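Local coordinates for thylakoid lumenal 15 kDa protein 1, chloroplastic (Arabidopsis thaliana, PDB 3N90) that is of unknown function but folds into a right-handed quadrilateral beta helix of pentapeptide repeats in the chloroplast thylakoid lumen, at residues Y8-T13 with I29-K34; A56-A61 with A76-V81; S102-A107 with K124-V129. The protein carries 2 engineered substitutions. All blocks are in the same frame, centred on the assembly; numbering follows the deposited sequence.

Contact 1. Residues Y8-T13 with I29-K34; sequences YGQGVT and IRQDFK. With SO4 (sulfate ion), chain B.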
loop_
_atom_site.group_PDB
_atom_site.type_symbol
_atom_site.label_atom_id
_atom_site.label_comp_id
_atom_site.label_asym_id
_atom_site.label_seq_id
_atom_site.Cartn_x
_atom_site.Cartn_y
_atom_site.Cartn_z
ATOM N N TYR A 8 -3.440 -16.974 -7.119
ATOM C CA TYR A 8 -2.032 -17.275 -7.095
ATOM C C TYR A 8 -1.680 -17.954 -5.790
ATOM O O TYR A 8 -1.945 -17.409 -4.693
ATOM C CB TYR A 8 -1.187 -15.996 -7.265
ATOM C CG TYR A 8 -1.548 -15.143 -8.462
ATOM C CD1 TYR A 8 -1.089 -15.476 -9.730
ATOM C CD2 TYR A 8 -2.340 -14.005 -8.327
ATOM C CE1 TYR A 8 -1.407 -14.704 -10.837
ATOM C CE2 TYR A 8 -2.660 -13.221 -9.423
ATOM C CZ TYR A 8 -2.190 -13.585 -10.688
ATOM O OH TYR A 8 -2.499 -12.820 -11.797
ATOM N N GLY A 9 -1.046 -19.121 -5.891
ATOM C CA GLY A 9 -0.466 -19.771 -4.719
ATOM C C GLY A 9 0.531 -18.836 -4.048
ATOM O O GLY A 9 1.103 -17.973 -4.707
ATOM N N GLN A 10 0.759 -19.005 -2.752
ATOM C CA GLN A 10 1.644 -18.080 -2.017
ATOM C C GLN A 10 3.083 -18.171 -2.544
ATOM O O GLN A 10 3.822 -17.173 -2.537
ATOM C CB GLN A 10 1.588 -18.349 -0.522
ATOM C CG GLN A 10 0.194 -18.143 0.115
ATOM C CD GLN A 10 -0.269 -16.689 0.120
ATOM O OE1 GLN A 10 0.103 -15.892 -0.747
ATOM N NE2 GLN A 10 -1.062 -16.332 1.126
ATOM N N GLY A 11 3.452 -19.355 -3.049
ATOM C CA GLY A 11 4.827 -19.564 -3.578
ATOM C C GLY A 11 5.130 -18.774 -4.837
ATOM O O GLY A 11 6.305 -18.583 -5.215
ATOM N N VAL A 12 4.070 -18.294 -5.479
ATOM C CA VAL A 12 4.161 -17.553 -6.704
ATOM C C VAL A 12 4.574 -16.104 -6.407
ATOM O O VAL A 12 5.252 -15.466 -7.208
ATOM C CB VAL A 12 2.806 -17.568 -7.449
ATOM C CG1 VAL A 12 2.784 -16.575 -8.594
ATOM C CG2 VAL A 12 2.428 -18.995 -7.891
ATOM N N THR A 13 4.167 -15.608 -5.236
ATOM C CA THR A 13 4.319 -14.201 -4.923
ATOM C C THR A 13 5.368 -13.918 -3.832
ATOM O O THR A 13 5.881 -12.789 -3.731
ATOM C CB THR A 13 2.943 -13.584 -4.568
ATOM O OG1 THR A 13 2.365 -14.318 -3.488
ATOM C CG2 THR A 13 1.987 -13.624 -5.789
ATOM N N ILE A 29 -6.531 -11.250 -1.663
ATOM C CA ILE A 29 -6.761 -11.193 -0.233
ATOM C C ILE A 29 -5.717 -12.033 0.476
ATOM O O ILE A 29 -5.548 -13.214 0.178
ATOM C CB ILE A 29 -8.196 -11.666 0.061
ATOM C CG1 ILE A 29 -9.201 -10.653 -0.527
ATOM C CG2 ILE A 29 -8.367 -11.960 1.551
ATOM C CD1 ILE A 29 -10.707 -11.079 -0.400
ATOM N N ARG A 30 -4.985 -11.427 1.411
ATOM C CA ARG A 30 -3.981 -12.142 2.185
ATOM C C ARG A 30 -2.875 -12.816 1.338
ATOM O O ARG A 30 -2.210 -13.711 1.803
ATOM C CB ARG A 30 -4.641 -13.141 3.159
ATOM C CG ARG A 30 -5.450 -12.376 4.243
ATOM C CD ARG A 30 -6.281 -13.361 5.043
ATOM N NE ARG A 30 -6.983 -12.711 6.157
ATOM C CZ ARG A 30 -8.159 -13.096 6.634
ATOM N NH1 ARG A 30 -8.818 -14.097 6.056
ATOM N NH2 ARG A 30 -8.689 -12.454 7.678
ATOM N N GLN A 31 -2.685 -12.289 0.133
ATOM C CA GLN A 31 -1.544 -12.676 -0.704
ATOM C C GLN A 31 -0.226 -12.342 0.019
ATOM O O GLN A 31 -0.086 -11.262 0.655
ATOM C CB GLN A 31 -1.604 -11.951 -2.033
ATOM C CG GLN A 31 -0.790 -12.674 -3.123
ATOM C CD GLN A 31 -1.360 -14.034 -3.492
ATOM O OE1 GLN A 31 -2.596 -14.214 -3.526
ATOM N NE2 GLN A 31 -0.470 -15.006 -3.783
ATOM N N ASP A 32 0.735 -13.274 -0.075
ATOM C CA ASP A 32 2.028 -13.152 0.593
ATOM C C ASP A 32 3.056 -12.592 -0.423
ATOM O O ASP A 32 3.556 -13.311 -1.268
ATOM C CB ASP A 32 2.511 -14.520 1.129
ATOM C CG ASP A 32 3.752 -14.406 2.020
ATOM O OD1 ASP A 32 4.345 -13.293 2.142
ATOM O OD2 ASP A 32 4.151 -15.425 2.640
ATOM N N PHE A 33 3.331 -11.303 -0.342
ATOM C CA PHE A 33 4.417 -10.694 -1.119
ATOM C C PHE A 33 5.611 -10.347 -0.221
ATOM O O PHE A 33 6.389 -9.427 -0.554
ATOM C CB PHE A 33 3.949 -9.388 -1.780
ATOM C CG PHE A 33 2.941 -9.580 -2.838
ATOM C CD1 PHE A 33 3.320 -9.948 -4.130
ATOM C CD2 PHE A 33 1.601 -9.347 -2.573
ATOM C CE1 PHE A 33 2.344 -10.084 -5.132
ATOM C CE2 PHE A 33 0.626 -9.511 -3.567
ATOM C CZ PHE A 33 0.980 -9.865 -4.834
ATOM N N LYS A 34 5.782 -11.052 0.901
ATOM C CA LYS A 34 6.928 -10.781 1.773
ATOM C C LYS A 34 8.248 -10.858 0.996
ATOM O O LYS A 34 8.475 -11.825 0.268
ATOM C CB LYS A 34 6.972 -11.787 2.932
ATOM C CG LYS A 34 8.186 -11.618 3.817
ATOM C CD LYS A 34 7.908 -12.422 5.105
ATOM C CE LYS A 34 9.130 -12.453 5.975
ATOM N NZ LYS A 34 9.153 -13.565 6.986
HETATM S S SO4 B . -3.010 -20.544 -1.398
HETATM O O1 SO4 B . -1.610 -20.958 -1.293
HETATM O O2 SO4 B . -3.897 -21.699 -1.556
HETATM O O3 SO4 B . -3.166 -19.738 -2.625
HETATM O O4 SO4 B . -3.405 -19.796 -0.228
HETATM O O HOH W 1 -4.446 -14.857 -5.416
#
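The side chains of Gln10 and Gln31 run antiparallel past one another, their amide planes turned 61° apart, and each reaches backbone of the facing segment. In Gln10 a bend at chi2 (-67°) sets CD. NE2 of Gln10 donates to Arg30 O at 2.9 Å with the acceptor in the amide plane. Its OE1 takes the N-H of Asp32 at 2.8 Å, so both ends of this amide are held and its rotation is fixed. Gln10 and Asp32 cross at about a right angle, with OE1 of Gln10 3.3 Å from Asp32 CB. From the other direction Gln31 spends both N-H bonds of NE2. One goes to Tyr8 O at 3.0 Å, from above the carbonyl plane; the other runs almost straight (173°) to Thr13 OG1 at 2.9 Å. That hydroxyl donates in turn to Asp32 O (2.7 Å), making Thr13 a relay between a side-chain amide and a backbone carbonyl. A water links Gln31 OE1 to Tyr8 N. Beyond the polar network, CB and CG2 of Thr13 lie obliquely against Phe33 CE1, both at 3.6 Å. The contact thus fastens the short, weakly bonded helix 10-13 to a coil of the beta helix: Gln31 and Phe33 carry the backbone bonding on to Ser52, and the Phe33 ring joins those of Phe23, Phe43 and Phe53.

Contact 2. Residues A56-A61 with A76-V81; sequences ADLTGA and ANVTKV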
loop_
_atom_site.group_PDB
_atom_site.type_symbol
_atom_site.label_atom_id
_atom_site.label_comp_id
_atom_site.label_asym_id
_atom_site.label_seq_id
_atom_site.Cartn_x
_atom_site.Cartn_y
_atom_site.Cartn_z
ATOM N N ALA A 56 8.924 -5.857 1.393
ATOM C CA ALA A 56 8.858 -5.768 -0.077
ATOM C C ALA A 56 9.417 -4.450 -0.595
ATOM O O ALA A 56 9.498 -3.458 0.127
ATOM C CB ALA A 56 7.421 -6.027 -0.626
ATOM N N ASP A 57 9.805 -4.442 -1.861
ATOM C CA ASP A 57 10.207 -3.202 -2.517
ATOM C C ASP A 57 9.134 -2.795 -3.491
ATOM O O ASP A 57 8.918 -3.435 -4.525
ATOM C CB ASP A 57 11.553 -3.380 -3.238
ATOM C CG ASP A 57 12.037 -2.099 -3.919
ATOM O OD1 ASP A 57 11.371 -1.050 -3.820
ATOM O OD2 ASP A 57 13.132 -2.149 -4.541
ATOM N N LEU A 58 8.415 -1.734 -3.129
ATOM C CA LEU A 58 7.266 -1.296 -3.924
ATOM C C LEU A 58 7.570 -0.068 -4.782
ATOM O O LEU A 58 6.648 0.574 -5.312
ATOM C CB LEU A 58 6.043 -1.044 -2.999
ATOM C CG LEU A 58 5.312 -2.347 -2.618
ATOM C CD1 LEU A 58 4.559 -2.235 -1.282
ATOM C CD2 LEU A 58 4.334 -2.773 -3.764
ATOM N N THR A 59 8.848 0.268 -4.911
ATOM C CA THR A 59 9.219 1.544 -5.495
ATOM C C THR A 59 8.491 1.789 -6.825
ATOM O O THR A 59 8.544 0.939 -7.728
ATOM C CB THR A 59 10.751 1.607 -5.727
ATOM O OG1 THR A 59 11.413 1.559 -4.462
ATOM C CG2 THR A 59 11.095 2.924 -6.450
ATOM N N GLY A 60 7.775 2.909 -6.933
ATOM C CA GLY A 60 7.066 3.235 -8.191
ATOM C C GLY A 60 5.815 2.446 -8.549
ATOM O O GLY A 60 5.267 2.590 -9.667
ATOM N N ALA A 61 5.367 1.601 -7.613
ATOM C CA ALA A 61 4.189 0.776 -7.850
ATOM C C ALA A 61 2.934 1.648 -7.889
ATOM O O ALA A 61 2.909 2.726 -7.282
ATOM C CB ALA A 61 4.061 -0.289 -6.783
ATOM N N ALA A 76 8.739 -2.140 4.428
ATOM C CA ALA A 76 8.649 -2.016 2.974
ATOM C C ALA A 76 9.236 -0.698 2.479
ATOM O O ALA A 76 9.202 0.345 3.178
ATOM C CB ALA A 76 7.161 -2.157 2.485
ATOM N N ASN A 77 9.755 -0.766 1.263
ATOM C CA ASN A 77 10.139 0.421 0.503
ATOM C C ASN A 77 8.918 0.857 -0.318
ATOM O O ASN A 77 8.582 0.245 -1.327
ATOM C CB ASN A 77 11.352 0.077 -0.378
ATOM C CG ASN A 77 11.876 1.262 -1.128
ATOM O OD1 ASN A 77 11.229 2.309 -1.165
ATOM N ND2 ASN A 77 13.065 1.121 -1.724
ATOM N N VAL A 78 8.247 1.895 0.147
ATOM C CA VAL A 78 7.047 2.400 -0.495
ATOM C C VAL A 78 7.337 3.781 -1.071
ATOM O O VAL A 78 6.551 4.720 -0.917
ATOM C CB VAL A 78 5.843 2.367 0.508
ATOM C CG1 VAL A 78 4.513 2.412 -0.260
ATOM C CG2 VAL A 78 5.884 1.066 1.296
ATOM N N THR A 79 8.493 3.911 -1.714
ATOM C CA THR A 79 8.893 5.204 -2.270
ATOM C C THR A 79 8.259 5.409 -3.638
ATOM O O THR A 79 8.198 4.490 -4.447
ATOM C CB THR A 79 10.454 5.356 -2.375
ATOM O OG1 THR A 79 10.945 4.399 -3.295
ATOM C CG2 THR A 79 11.140 5.127 -1.054
ATOM N N LYS A 80 7.784 6.626 -3.905
ATOM C CA LYS A 80 7.241 6.967 -5.237
ATOM C C LYS A 80 6.076 6.072 -5.704
ATOM O O LYS A 80 5.887 5.824 -6.898
ATOM C CB LYS A 80 8.365 7.012 -6.277
ATOM C CG LYS A 80 9.398 8.102 -6.043
ATOM C CD LYS A 80 10.449 8.118 -7.183
ATOM C CE LYS A 80 11.670 8.949 -6.794
ATOM N NZ LYS A 80 11.377 10.419 -6.940
ATOM N N VAL A 81 5.283 5.642 -4.738
ATOM C CA VAL A 81 4.165 4.752 -4.976
ATOM C C VAL A 81 2.928 5.615 -5.076
ATOM O O VAL A 81 2.790 6.575 -4.331
ATOM C CB VAL A 81 3.989 3.774 -3.784
ATOM C CG1 VAL A 81 2.656 3.020 -3.859
ATOM C CG2 VAL A 81 5.174 2.776 -3.705
#
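Thr59 and Thr79 occupy equivalent places on two successive coils of the right-handed quadrilateral beta helix, the fold of pentapeptide repeat proteins. The backbones run in step, Ala56 over Ala76 through Thr59 over Thr79, bonded by Asn77 N to Ala56 O, Leu58 N to Asn77 O and Gly60 N to Thr79 O (3.0 Å). At the turn the pairing slips by one residue, Gly60 lying nearest Val81. The side chain of Thr59 can be followed outward. CB lies 3.7 Å from Thr79 OG1. From there OG1, anti to the carbonyl carbon (chi1 -65°), lies 3.1 Å from Thr79 OG1 and donates within its own segment to Asp57 OD1 at 2.7 Å, using the syn lone pair of the carboxylate. The same OD1 accepts the N-H of Thr59 from above the carboxylate plane, closing an Asx turn, so two bonds from one residue hold the Asp57 carboxylate in place. Its OD2 has a further partner in a salt bridge with Arg39. CG2 of Thr59, the other branch, leans on Thr79 OG1 at 3.5 Å. Next to this pair Asp57 and Asn77 project together from neighbouring coils, with carboxylate and amide planes only 5° apart. A type II turn from Leu58 to Ala61 then takes the chain round the corner, with Gly60 at the position of positive phi. Within the turn Leu58 O accepts from Ala61 N at 2.8 Å and also meets Val81 CG2 in a tight 3.1 Å contact.

Contact 3. Residues S102-A107 with K124-V129; sequences SNITGA and KVADGV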
loop_
_atom_site.group_PDB
_atom_site.type_symbol
_atom_site.label_atom_id
_atom_site.label_comp_id
_atom_site.label_asym_id
_atom_site.label_seq_id
_atom_site.Cartn_x
_atom_site.Cartn_y
_atom_site.Cartn_z
ATOM N N SER A 102 5.825 9.414 -2.253
ATOM C CA SER A 102 4.554 8.758 -2.565
ATOM C C SER A 102 3.387 9.744 -2.632
ATOM O O SER A 102 3.391 10.784 -1.963
ATOM C CB SER A 102 4.285 7.614 -1.609
ATOM O OG SER A 102 5.234 6.581 -1.930
ATOM N N ASN A 103 2.433 9.439 -3.496
ATOM C CA ASN A 103 1.233 10.263 -3.611
ATOM C C ASN A 103 0.153 9.642 -2.758
ATOM O O ASN A 103 -0.306 8.542 -3.053
ATOM C CB ASN A 103 0.808 10.356 -5.096
ATOM C CG ASN A 103 -0.504 11.140 -5.295
ATOM O OD1 ASN A 103 -1.119 11.612 -4.336
ATOM N ND2 ASN A 103 -0.930 11.262 -6.548
ATOM N N ILE A 104 -0.261 10.334 -1.697
ATOM C CA ILE A 104 -1.261 9.802 -0.770
ATOM C C ILE A 104 -2.571 10.591 -0.760
ATOM O O ILE A 104 -3.290 10.569 0.246
ATOM C CB ILE A 104 -0.733 9.665 0.660
ATOM C CG1 ILE A 104 -0.275 11.030 1.224
ATOM C CG2 ILE A 104 0.407 8.614 0.683
ATOM C CD1 ILE A 104 -0.037 11.019 2.715
ATOM N N THR A 105 -2.844 11.254 -1.874
ATOM C CA THR A 105 -4.058 12.062 -2.036
ATOM C C THR A 105 -5.242 11.132 -1.901
ATOM O O THR A 105 -5.415 10.232 -2.731
ATOM C CB THR A 105 -4.135 12.715 -3.428
ATOM O OG1 THR A 105 -3.005 13.556 -3.641
ATOM C CG2 THR A 105 -5.428 13.581 -3.561
ATOM N N GLY A 106 -6.047 11.343 -0.864
ATOM C CA GLY A 106 -7.259 10.557 -0.633
ATOM C C GLY A 106 -6.996 9.172 -0.066
ATOM O O GLY A 106 -7.902 8.361 0.056
ATOM N N ALA A 107 -5.756 8.890 0.338
ATOM C CA ALA A 107 -5.489 7.636 1.050
ATOM C C ALA A 107 -6.139 7.588 2.445
ATOM O O ALA A 107 -6.220 8.600 3.150
ATOM C CB ALA A 107 -3.970 7.402 1.159
ATOM N N LYS A 124 2.955 16.131 5.806
ATOM C CA LYS A 124 3.482 17.154 4.912
ATOM C C LYS A 124 2.951 16.958 3.534
ATOM O O LYS A 124 2.894 17.910 2.755
ATOM C CB LYS A 124 5.015 17.108 4.799
ATOM C CG LYS A 124 5.707 17.701 5.983
ATOM C CD LYS A 124 7.203 17.500 5.871
ATOM C CE LYS A 124 7.880 18.039 7.129
ATOM N NZ LYS A 124 9.277 17.586 7.127
ATOM N N VAL A 125 2.640 15.710 3.185
ATOM C CA VAL A 125 2.227 15.452 1.811
ATOM C C VAL A 125 0.753 15.044 1.721
ATOM O O VAL A 125 0.296 14.739 0.618
ATOM C CB VAL A 125 3.128 14.381 1.102
ATOM C CG1 VAL A 125 4.552 14.921 0.826
ATOM C CG2 VAL A 125 3.160 13.094 1.904
ATOM N N ALA A 126 0.034 15.052 2.862
ATOM C CA ALA A 126 -1.348 14.557 2.976
ATOM C C ALA A 126 -2.431 15.551 2.595
ATOM O O ALA A 126 -2.459 16.693 3.082
ATOM C CB ALA A 126 -1.627 14.013 4.392
ATOM N N ASP A 127 -3.338 15.091 1.740
ATOM C CA ASP A 127 -4.523 15.862 1.374
ATOM C C ASP A 127 -5.638 14.969 0.804
ATOM O O ASP A 127 -5.460 13.766 0.638
ATOM C CB ASP A 127 -4.152 17.055 0.462
ATOM C CG ASP A 127 -3.777 16.660 -0.957
ATOM O OD1 ASP A 127 -3.791 15.462 -1.329
ATOM O OD2 ASP A 127 -3.479 17.591 -1.732
ATOM N N GLY A 128 -6.811 15.545 0.572
ATOM C CA GLY A 128 -7.840 14.822 -0.148
ATOM C C GLY A 128 -8.787 14.034 0.699
ATOM O O GLY A 128 -8.627 13.908 1.942
ATOM N N VAL A 129 -9.794 13.498 0.006
ATOM C CA VAL A 129 -10.789 12.645 0.610
ATOM C C VAL A 129 -10.798 11.360 -0.198
ATOM O O VAL A 129 -10.682 11.379 -1.423
ATOM C CB VAL A 129 -12.236 13.245 0.581
ATOM C CG1 VAL A 129 -13.089 12.601 1.665
ATOM C CG2 VAL A 129 -12.203 14.765 0.780
HETATM O O HOH W 2 0.614 13.064 -1.671
#
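The carbonyl oxygen of Asp127 is met by two groups of the facing turn: Gly106 N donates to Asp127 O at 2.9 Å in a fairly straight bond (165°), and the CA-H of Thr105 points to the same oxygen from 3.5 Å. Outside the segments Thr137 OG1 adds a weak bond to it. The Asp127 side chain crosses that of Thr105 obliquely, its CG placed between backbone N and carbonyl carbon (chi1 73°). OD1 of Asp127 lies 3.1 Å from Thr105 OG1 and 3.3 Å from Thr105 CG2. Thr105 OG1 has two possible acceptors, Asp127 OD1 and Asn103 OD1. Asn103 OD1 accepts the N-H of Thr105 in any case, forming an Asx turn that leads into the type II turn from Ile104 to Ala107. On the apolar side Ile104 reaches over with its CD1 tip, which touches CA and CB of Ala126, each at 3.8 Å, and CG2 of Val125. A water bridges Ile104 N and Val125 O, which are too far apart to bond directly. The contact joins a late coil of the repeat region to the chain leaving helix 116-125: Asn103 and Thr105 bond back to Leu83 and Asn85 of the preceding coil, while Ala126 O and Gly128 are tied to Arg138 and Thr137 at helix 137-140.

Overall arrangement
The three contacts follow one another along both the chain and the beta helix. Contact 1 lies at the amino-terminal end with helix 10-13, contact 2 in the middle between two coils, and contact 3 at the carboxy-terminal end beside helix 116-125. Centres of contacts 1 and 2 are about 17 Å apart, those of contacts 2 and 3 about 16 Å, and contacts 1 and 3 lie on opposite sides of the chain's centre. Neighbours touch: Phe33 packs on Ala56, and Val81 probably bonds to Ser102 and Asn103. The three contacts thus sample the stack from one end to the other, between helical ends; the carboxy-terminal part also contains the Cys123-Cys143 disulfide.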